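Local coordinates for protein serine racemase (Enterococcus faecalis, PDB 4ECL) that belongs to the alanine racemase family, forming the cytoplasmic racemase domain of VanTG, with a TIM-barrel part followed by a second, beta-rich part, at residues I196-L208 and C215-S229. Sequence-based numbering, arbitrary orientation.
Sequences IPKVHIQSSYGLL and CDYIRVGVALYGVLS. With SO4 (sulfate ion), chain G.
Strands 198-200 and 217-220 run side by side in the same sense, their axes 39° apart, as neighbouring staves of the TIM barrel. Asp216 N bonds Val199 O, while Asp216 OD2 turns back to take Val199 N on its anti side (both 2.7 Å), so one residue grips both polar backbone atoms of Val199. Arg219 N reaches Gln202 O, and its chain bends at chi3 (-55°), laying the guanidinium face over that oxygen and sending NH1 to His200 ND1 (2.8 Å), which it meets 23° out of the imidazole plane. The edge of Tyr217 is turned to the face of His200 in an offset edge-to-face pair, planes nearly perpendicular; the Tyr217 hydroxyl bonds Glu80. Gln202 OE1 accepts from two waters, one also held by Tyr217 O, the other by Cys215 N. Ser204 OG receives Ala223 N (3.1 Å) and donates to sulfate O2 (2.6 Å); Tyr42 OH also bonds the sulfate. With ND1 an acceptor, NE2 is left to bond His123 ND1, so both His200 nitrogens hold the ring. The N-H groups of Ser204, starting its helix, and of Gly221 and Val222, just after strand 217-220, line an anion site reminiscent of the cofactor-phosphate site of alanine racemases.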
ATOM      1  N   ILE A 196     -19.294   8.839 -35.652  1.00 39.67           N
ATOM      2  CA  ILE A 196     -18.809   8.294 -34.388  1.00 37.66           C
ATOM      3  C   ILE A 196     -17.290   8.064 -34.387  1.00 37.27           C
ATOM      4  O   ILE A 196     -16.735   7.528 -35.347  1.00 33.35           O
ATOM      5  CB  ILE A 196     -19.541   6.968 -34.064  1.00 39.07           C
ATOM      6  CG1 ILE A 196     -21.051   7.138 -34.247  1.00 41.49           C
ATOM      7  CG2 ILE A 196     -19.219   6.477 -32.655  1.00 34.39           C
ATOM      8  CD1 ILE A 196     -21.657   8.253 -33.405  1.00 44.37           C
ATOM      9  N   PRO A 197     -16.610   8.484 -33.310  1.00 35.03           N
ATOM     10  CA  PRO A 197     -15.178   8.177 -33.147  1.00 32.02           C
ATOM     11  C   PRO A 197     -14.933   6.736 -32.675  1.00 33.78           C
ATOM     12  O   PRO A 197     -15.843   5.905 -32.748  1.00 33.47           O
ATOM     13  CB  PRO A 197     -14.736   9.171 -32.074  1.00 26.58           C
ATOM     14  CG  PRO A 197     -15.962   9.386 -31.247  1.00 26.63           C
ATOM     15  CD  PRO A 197     -17.114   9.356 -32.236  1.00 28.97           C
ATOM     16  N   LYS A 198     -13.720   6.441 -32.206  1.00 30.32           N
ATOM     17  CA  LYS A 198     -13.410   5.114 -31.687  1.00 29.64           C
ATOM     18  C   LYS A 198     -14.253   4.770 -30.463  1.00 30.98           C
ATOM     19  O   LYS A 198     -14.521   5.619 -29.609  1.00 36.12           O
ATOM     20  CB  LYS A 198     -11.918   4.991 -31.365  1.00 28.17           C
ATOM     21  CG  LYS A 198     -11.025   5.285 -32.562  1.00 33.51           C
ATOM     22  CD  LYS A 198      -9.573   4.920 -32.288  1.00 34.86           C
ATOM     23  CE  LYS A 198      -8.752   4.963 -33.568  1.00 43.82           C
ATOM     24  NZ  LYS A 198      -7.438   4.281 -33.375  1.00 56.77           N
ATOM     25  N   VAL A 199     -14.677   3.515 -30.389  1.00 23.77           N
ATOM     26  CA  VAL A 199     -15.550   3.060 -29.314  1.00 22.56           C
ATOM     27  C   VAL A 199     -14.860   2.028 -28.421  1.00 24.16           C
ATOM     28  O   VAL A 199     -14.167   1.132 -28.917  1.00 25.98           O
ATOM     29  CB  VAL A 199     -16.826   2.426 -29.896  1.00 24.97           C
ATOM     30  CG1 VAL A 199     -17.653   1.764 -28.810  1.00 31.18           C
ATOM     31  CG2 VAL A 199     -17.660   3.481 -30.651  1.00 24.31           C
ATOM     32  N   HIS A 200     -15.055   2.142 -27.109  1.00 21.87           N
ATOM     33  CA  HIS A 200     -14.687   1.047 -26.223  1.00 23.52           C
ATOM     34  C   HIS A 200     -15.637   0.899 -25.039  1.00 27.51           C
ATOM     35  O   HIS A 200     -16.091   1.872 -24.470  1.00 30.16           O
ATOM     36  CB  HIS A 200     -13.205   1.097 -25.810  1.00 18.58           C
ATOM     37  CG  HIS A 200     -12.735   2.434 -25.310  1.00 21.86           C
ATOM     38  ND1 HIS A 200     -12.442   2.673 -23.984  1.00 21.13           N
ATOM     39  CD2 HIS A 200     -12.452   3.585 -25.968  1.00 24.84           C
ATOM     40  CE1 HIS A 200     -12.023   3.919 -23.841  1.00 18.84           C
ATOM     41  NE2 HIS A 200     -12.028   4.496 -25.029  1.00 20.66           N
ATOM     42  N   ILE A 201     -15.936  -0.344 -24.694  1.00 30.27           N
ATOM     43  CA  ILE A 201     -16.969  -0.684 -23.725  1.00 19.83           C
ATOM     44  C   ILE A 201     -16.398  -1.719 -22.757  1.00 23.72           C
ATOM     45  O   ILE A 201     -16.778  -1.778 -21.585  1.00 20.88           O
ATOM     46  CB  ILE A 201     -18.184  -1.308 -24.478  1.00 22.64           C
ATOM     47  CG1 ILE A 201     -18.883  -0.247 -25.324  1.00 25.01           C
ATOM     48  CG2 ILE A 201     -19.201  -1.942 -23.534  1.00 25.74           C
ATOM     49  CD1 ILE A 201     -19.729  -0.857 -26.438  1.00 28.22           C
ATOM     50  N   GLN A 202     -15.468  -2.531 -23.256  1.00 17.00           N
ATOM     51  CA  GLN A 202     -14.999  -3.701 -22.508  1.00 16.54           C
ATOM     52  C   GLN A 202     -13.723  -3.511 -21.701  1.00 19.06           C
ATOM     53  O   GLN A 202     -12.732  -2.921 -22.159  1.00 19.61           O
ATOM     54  CB  GLN A 202     -14.788  -4.893 -23.448  1.00 15.80           C
ATOM     55  CG  GLN A 202     -16.014  -5.305 -24.232  1.00 19.09           C
ATOM     56  CD  GLN A 202     -15.645  -5.811 -25.591  1.00 23.41           C
ATOM     57  OE1 GLN A 202     -15.223  -5.036 -26.455  1.00 22.48           O
ATOM     58  NE2 GLN A 202     -15.753  -7.124 -25.787  1.00 23.17           N
ATOM     59  N   SER A 203     -13.759  -4.048 -20.492  1.00 15.85           N
ATOM     60  CA  SER A 203     -12.545  -4.316 -19.751  1.00 23.93           C
ATOM     61  C   SER A 203     -12.282  -5.816 -19.879  1.00 22.31           C
ATOM     62  O   SER A 203     -12.840  -6.445 -20.782  1.00 21.36           O
ATOM     63  CB  SER A 203     -12.703  -3.874 -18.299  1.00 28.33           C
ATOM     64  OG  SER A 203     -12.810  -2.467 -18.239  1.00 41.94           O
ATOM     65  N   SER A 204     -11.451  -6.387 -18.995  1.00 23.36           N
ATOM     66  CA  SER A 204     -11.074  -7.812 -19.089  1.00 20.70           C
ATOM     67  C   SER A 204     -12.266  -8.761 -19.207  1.00 21.56           C
ATOM     68  O   SER A 204     -12.312  -9.599 -20.098  1.00 21.37           O
ATOM     69  CB  SER A 204     -10.212  -8.267 -17.894  1.00 19.77           C
ATOM     70  OG  SER A 204      -8.932  -7.646 -17.875  1.00 18.62           O
ATOM     71  N   TYR A 205     -13.220  -8.661 -18.292  1.00 22.27           N
ATOM     72  CA  TYR A 205     -14.356  -9.577 -18.333  1.00 27.85           C
ATOM     73  C   TYR A 205     -15.341  -9.255 -19.474  1.00 26.22           C
ATOM     74  O   TYR A 205     -16.153 -10.099 -19.872  1.00 29.24           O
ATOM     75  CB  TYR A 205     -15.053  -9.633 -16.973  1.00 27.99           C
ATOM     76  CG  TYR A 205     -14.268 -10.416 -15.946  1.00 28.65           C
ATOM     77  CD1 TYR A 205     -14.337 -11.806 -15.901  1.00 32.23           C
ATOM     78  CD2 TYR A 205     -13.448  -9.772 -15.033  1.00 34.34           C
ATOM     79  CE1 TYR A 205     -13.613 -12.540 -14.964  1.00 30.57           C
ATOM     80  CE2 TYR A 205     -12.719 -10.492 -14.088  1.00 35.79           C
ATOM     81  CZ  TYR A 205     -12.805 -11.876 -14.059  1.00 36.69           C
ATOM     82  OH  TYR A 205     -12.082 -12.591 -13.118  1.00 37.09           O
ATOM     83  N   GLY A 206     -15.255  -8.038 -20.001  1.00 25.47           N
ATOM     84  CA  GLY A 206     -16.069  -7.648 -21.145  1.00 26.47           C
ATOM     85  C   GLY A 206     -15.658  -8.458 -22.359  1.00 25.37           C
ATOM     86  O   GLY A 206     -16.501  -8.945 -23.124  1.00 28.30           O
ATOM     87  N   LEU A 207     -14.347  -8.593 -22.534  1.00 26.20           N
ATOM     88  CA  LEU A 207     -13.787  -9.473 -23.560  1.00 27.29           C
ATOM     89  C   LEU A 207     -14.144 -10.931 -23.284  1.00 28.70           C
ATOM     90  O   LEU A 207     -14.655 -11.624 -24.157  1.00 27.49           O
ATOM     91  CB  LEU A 207     -12.262  -9.331 -23.620  1.00 22.08           C
ATOM     92  CG  LEU A 207     -11.552 -10.290 -24.573  1.00 26.09           C
ATOM     93  CD1 LEU A 207     -12.166 -10.236 -25.987  1.00 28.07           C
ATOM     94  CD2 LEU A 207     -10.071  -9.965 -24.611  1.00 30.58           C
ATOM     95  N   LEU A 208     -13.870 -11.394 -22.068  1.00 29.75           N
ATOM     96  CA  LEU A 208     -14.065 -12.805 -21.719  1.00 29.47           C
ATOM     97  C   LEU A 208     -15.522 -13.255 -21.749  1.00 24.69           C
ATOM     98  O   LEU A 208     -15.813 -14.396 -22.117  1.00 31.45           O
ATOM     99  CB  LEU A 208     -13.491 -13.105 -20.328  1.00 27.25           C
ATOM    100  CG  LEU A 208     -11.991 -12.925 -20.121  1.00 27.54           C
ATOM    101  CD1 LEU A 208     -11.631 -13.242 -18.666  1.00 25.17           C
ATOM    102  CD2 LEU A 208     -11.210 -13.803 -21.087  1.00 27.64           C
ATOM    103  N   CYS A 215     -15.763  -3.413 -30.841  1.00 25.79           N
ATOM    104  CA  CYS A 215     -15.292  -2.071 -30.510  1.00 26.78           C
ATOM    105  C   CYS A 215     -13.900  -1.808 -31.073  1.00 28.08           C
ATOM    106  O   CYS A 215     -13.289  -2.689 -31.679  1.00 25.17           O
ATOM    107  CB  CYS A 215     -15.298  -1.862 -28.988  1.00 23.64           C
ATOM    108  SG  CYS A 215     -16.894  -2.262 -28.215  1.00 36.24           S
ATOM    109  N   ASP A 216     -13.392  -0.595 -30.865  1.00 25.43           N
ATOM    110  CA  ASP A 216     -12.078  -0.235 -31.398  1.00 22.76           C
ATOM    111  C   ASP A 216     -10.948  -0.456 -30.394  1.00 25.77           C
ATOM    112  O   ASP A 216      -9.782  -0.549 -30.774  1.00 24.87           O
ATOM    113  CB  ASP A 216     -12.097   1.214 -31.870  1.00 27.90           C
ATOM    114  CG  ASP A 216     -13.158   1.449 -32.919  1.00 33.57           C
ATOM    115  OD1 ASP A 216     -12.902   1.116 -34.095  1.00 37.82           O
ATOM    116  OD2 ASP A 216     -14.257   1.923 -32.554  1.00 30.40           O
ATOM    117  N   TYR A 217     -11.304  -0.506 -29.113  1.00 19.98           N
ATOM    118  CA  TYR A 217     -10.363  -0.869 -28.067  1.00 26.24           C
ATOM    119  C   TYR A 217     -10.999  -1.823 -27.082  1.00 31.25           C
ATOM    120  O   TYR A 217     -12.215  -1.791 -26.846  1.00 25.09           O
ATOM    121  CB  TYR A 217      -9.929   0.340 -27.235  1.00 25.30           C
ATOM    122  CG  TYR A 217      -9.222   1.450 -27.960  1.00 25.12           C
ATOM    123  CD1 TYR A 217      -7.868   1.371 -28.253  1.00 25.25           C
ATOM    124  CD2 TYR A 217      -9.899   2.609 -28.293  1.00 25.76           C
ATOM    125  CE1 TYR A 217      -7.220   2.411 -28.891  1.00 26.35           C
ATOM    126  CE2 TYR A 217      -9.262   3.649 -28.917  1.00 26.59           C
ATOM    127  CZ  TYR A 217      -7.929   3.550 -29.222  1.00 28.40           C
ATOM    128  OH  TYR A 217      -7.316   4.609 -29.847  1.00 29.66           O
ATOM    129  N   ILE A 218     -10.146  -2.639 -26.472  1.00 26.27           N
ATOM    130  CA  ILE A 218     -10.492  -3.313 -25.240  1.00 26.77           C
ATOM    131  C   ILE A 218      -9.440  -2.930 -24.202  1.00 23.06           C
ATOM    132  O   ILE A 218      -8.233  -3.064 -24.447  1.00 22.48           O
ATOM    133  CB  ILE A 218     -10.568  -4.838 -25.434  1.00 28.14           C
ATOM    134  CG1 ILE A 218     -11.688  -5.154 -26.436  1.00 31.70           C
ATOM    135  CG2 ILE A 218     -10.819  -5.531 -24.110  1.00 17.21           C
ATOM    136  CD1 ILE A 218     -11.866  -6.618 -26.737  1.00 34.56           C
ATOM    137  N   ARG A 219      -9.913  -2.422 -23.069  1.00 18.26           N
ATOM    138  CA  ARG A 219      -9.062  -1.974 -21.965  1.00 21.96           C
ATOM    139  C   ARG A 219      -8.760  -3.169 -21.077  1.00 27.32           C
ATOM    140  O   ARG A 219      -9.580  -3.560 -20.248  1.00 32.73           O
ATOM    141  CB  ARG A 219      -9.782  -0.909 -21.119  1.00 19.10           C
ATOM    142  CG  ARG A 219     -10.244   0.338 -21.873  1.00 21.04           C
ATOM    143  CD  ARG A 219     -11.077   1.279 -20.994  1.00 25.05           C
ATOM    144  NE  ARG A 219     -12.228   0.605 -20.384  1.00 31.99           N
ATOM    145  CZ  ARG A 219     -13.468   0.609 -20.881  1.00 28.88           C
ATOM    146  NH1 ARG A 219     -13.736   1.251 -22.008  1.00 21.90           N
ATOM    147  NH2 ARG A 219     -14.448  -0.031 -20.252  1.00 25.75           N
ATOM    148  N   VAL A 220      -7.584  -3.754 -21.225  1.00 22.09           N
ATOM    149  CA  VAL A 220      -7.296  -4.957 -20.454  1.00 22.13           C
ATOM    150  C   VAL A 220      -6.462  -4.680 -19.204  1.00 21.64           C
ATOM    151  O   VAL A 220      -5.383  -4.084 -19.263  1.00 22.85           O
ATOM    152  CB  VAL A 220      -6.685  -6.075 -21.342  1.00 26.35           C
ATOM    153  CG1 VAL A 220      -7.680  -6.474 -22.420  1.00 18.04           C
ATOM    154  CG2 VAL A 220      -5.418  -5.593 -21.993  1.00 29.38           C
ATOM    155  N   GLY A 221      -6.999  -5.098 -18.063  1.00 24.69           N
ATOM    156  CA  GLY A 221      -6.320  -4.946 -16.789  1.00 21.25           C
ATOM    157  C   GLY A 221      -5.852  -6.292 -16.275  1.00 24.68           C
ATOM    158  O   GLY A 221      -4.807  -6.785 -16.696  1.00 29.51           O
ATOM    159  N   VAL A 222      -6.624  -6.899 -15.377  1.00 25.74           N
ATOM    160  CA  VAL A 222      -6.199  -8.141 -14.730  1.00 24.70           C
ATOM    161  C   VAL A 222      -5.820  -9.256 -15.707  1.00 29.51           C
ATOM    162  O   VAL A 222      -4.869  -9.991 -15.451  1.00 31.40           O
ATOM    163  CB  VAL A 222      -7.246  -8.678 -13.720  1.00 27.08           C
ATOM    164  CG1 VAL A 222      -7.373  -7.741 -12.538  1.00 32.56           C
ATOM    165  CG2 VAL A 222      -8.613  -8.903 -14.405  1.00 19.81           C
ATOM    166  N   ALA A 223      -6.544  -9.379 -16.822  1.00 22.56           N
ATOM    167  CA  ALA A 223      -6.253 -10.437 -17.786  1.00 20.20           C
ATOM    168  C   ALA A 223      -4.844 -10.284 -18.338  1.00 22.61           C
ATOM    169  O   ALA A 223      -4.141 -11.274 -18.559  1.00 20.72           O
ATOM    170  CB  ALA A 223      -7.285 -10.450 -18.935  1.00 19.72           C
ATOM    171  N   LEU A 224      -4.432  -9.043 -18.567  1.00 17.67           N
ATOM    172  CA  LEU A 224      -3.101  -8.787 -19.096  1.00 20.04           C
ATOM    173  C   LEU A 224      -2.031  -9.336 -18.145  1.00 24.71           C
ATOM    174  O   LEU A 224      -0.962  -9.787 -18.574  1.00 24.86           O
ATOM    175  CB  LEU A 224      -2.914  -7.290 -19.295  1.00 16.82           C
ATOM    176  CG  LEU A 224      -1.572  -6.805 -19.833  1.00 19.74           C
ATOM    177  CD1 LEU A 224      -1.429  -7.178 -21.274  1.00 21.61           C
ATOM    178  CD2 LEU A 224      -1.410  -5.299 -19.640  1.00 27.14           C
ATOM    179  N   TYR A 225      -2.338  -9.324 -16.856  1.00 21.64           N
ATOM    180  CA  TYR A 225      -1.378  -9.749 -15.839  1.00 20.65           C
ATOM    181  C   TYR A 225      -1.529 -11.228 -15.478  1.00 24.10           C
ATOM    182  O   TYR A 225      -0.829 -11.754 -14.610  1.00 27.25           O
ATOM    183  CB  TYR A 225      -1.484  -8.839 -14.607  1.00 18.00           C
ATOM    184  CG  TYR A 225      -1.287  -7.382 -14.969  1.00 17.63           C
ATOM    185  CD1 TYR A 225      -0.055  -6.924 -15.424  1.00 21.51           C
ATOM    186  CD2 TYR A 225      -2.330  -6.473 -14.883  1.00 17.47           C
ATOM    187  CE1 TYR A 225       0.141  -5.598 -15.769  1.00 14.97           C
ATOM    188  CE2 TYR A 225      -2.147  -5.138 -15.225  1.00 20.41           C
ATOM    189  CZ  TYR A 225      -0.907  -4.711 -15.668  1.00 20.79           C
ATOM    190  OH  TYR A 225      -0.712  -3.391 -16.022  1.00 21.28           O
ATOM    191  N   GLY A 226      -2.451 -11.897 -16.155  1.00 25.80           N
ATOM    192  CA  GLY A 226      -2.544 -13.346 -16.083  1.00 19.74           C
ATOM    193  C   GLY A 226      -3.193 -13.828 -14.807  1.00 30.00           C
ATOM    194  O   GLY A 226      -2.999 -14.966 -14.374  1.00 42.62           O
ATOM    195  N   VAL A 227      -3.965 -12.947 -14.194  1.00 26.85           N
ATOM    196  CA  VAL A 227      -4.687 -13.289 -12.987  1.00 27.67           C
ATOM    197  C   VAL A 227      -6.152 -12.951 -13.214  1.00 41.17           C
ATOM    198  O   VAL A 227      -6.466 -11.965 -13.889  1.00 50.62           O
ATOM    199  CB  VAL A 227      -4.137 -12.490 -11.808  1.00 28.47           C
ATOM    200  CG1 VAL A 227      -2.756 -12.992 -11.447  1.00 30.43           C
ATOM    201  CG2 VAL A 227      -4.051 -11.018 -12.175  1.00 31.51           C
ATOM    202  N   LEU A 228      -7.057 -13.762 -12.685  1.00 37.89           N
ATOM    203  CA  LEU A 228      -8.458 -13.369 -12.717  1.00 44.26           C
ATOM    204  C   LEU A 228      -8.951 -12.972 -11.325  1.00 56.10           C
ATOM    205  O   LEU A 228      -8.734 -13.698 -10.356  1.00 62.25           O
ATOM    206  CB  LEU A 228      -9.334 -14.446 -13.363  1.00 42.02           C
ATOM    207  CG  LEU A 228      -9.098 -14.616 -14.868  1.00 44.28           C
ATOM    208  CD1 LEU A 228     -10.257 -15.375 -15.499  1.00 52.76           C
ATOM    209  CD2 LEU A 228      -8.884 -13.269 -15.571  1.00 40.46           C
ATOM    210  N   SER A 229      -9.608 -11.813 -11.255  1.00 61.13           N
ATOM    211  CA  SER A 229     -10.020 -11.149 -10.004  1.00 66.46           C
ATOM    212  C   SER A 229     -10.446 -12.076  -8.856  1.00 67.09           C
ATOM    213  O   SER A 229     -10.288 -11.733  -7.675  1.00 61.34           O
ATOM    214  CB  SER A 229     -11.126 -10.116 -10.286  1.00 65.50           C
ATOM    215  OG  SER A 229     -10.660  -9.061 -11.113  1.00 58.10           O
TER
HETATM  216  S   SO4 G 403      -9.924  -4.910 -15.464  0.91 29.94           S
HETATM  217  O1  SO4 G 403     -10.211  -3.472 -15.513  0.91 26.34           O
HETATM  218  O2  SO4 G 403      -9.550  -5.371 -16.802  0.91 23.07           O
HETATM  219  O3  SO4 G 403      -8.820  -5.118 -14.532  0.91 35.19           O
HETATM  220  O4  SO4 G 403     -11.099  -5.627 -14.980  0.91 31.25           O
HETATM  221  O   HOH W   1      -8.139   1.354 -32.336  1.00 34.57           O
HETATM  222  O   HOH W   2     -14.532  -2.574 -25.813  1.00 19.03           O
HETATM  223  O   HOH W   3     -14.496  -5.395 -28.926  1.00 34.15           O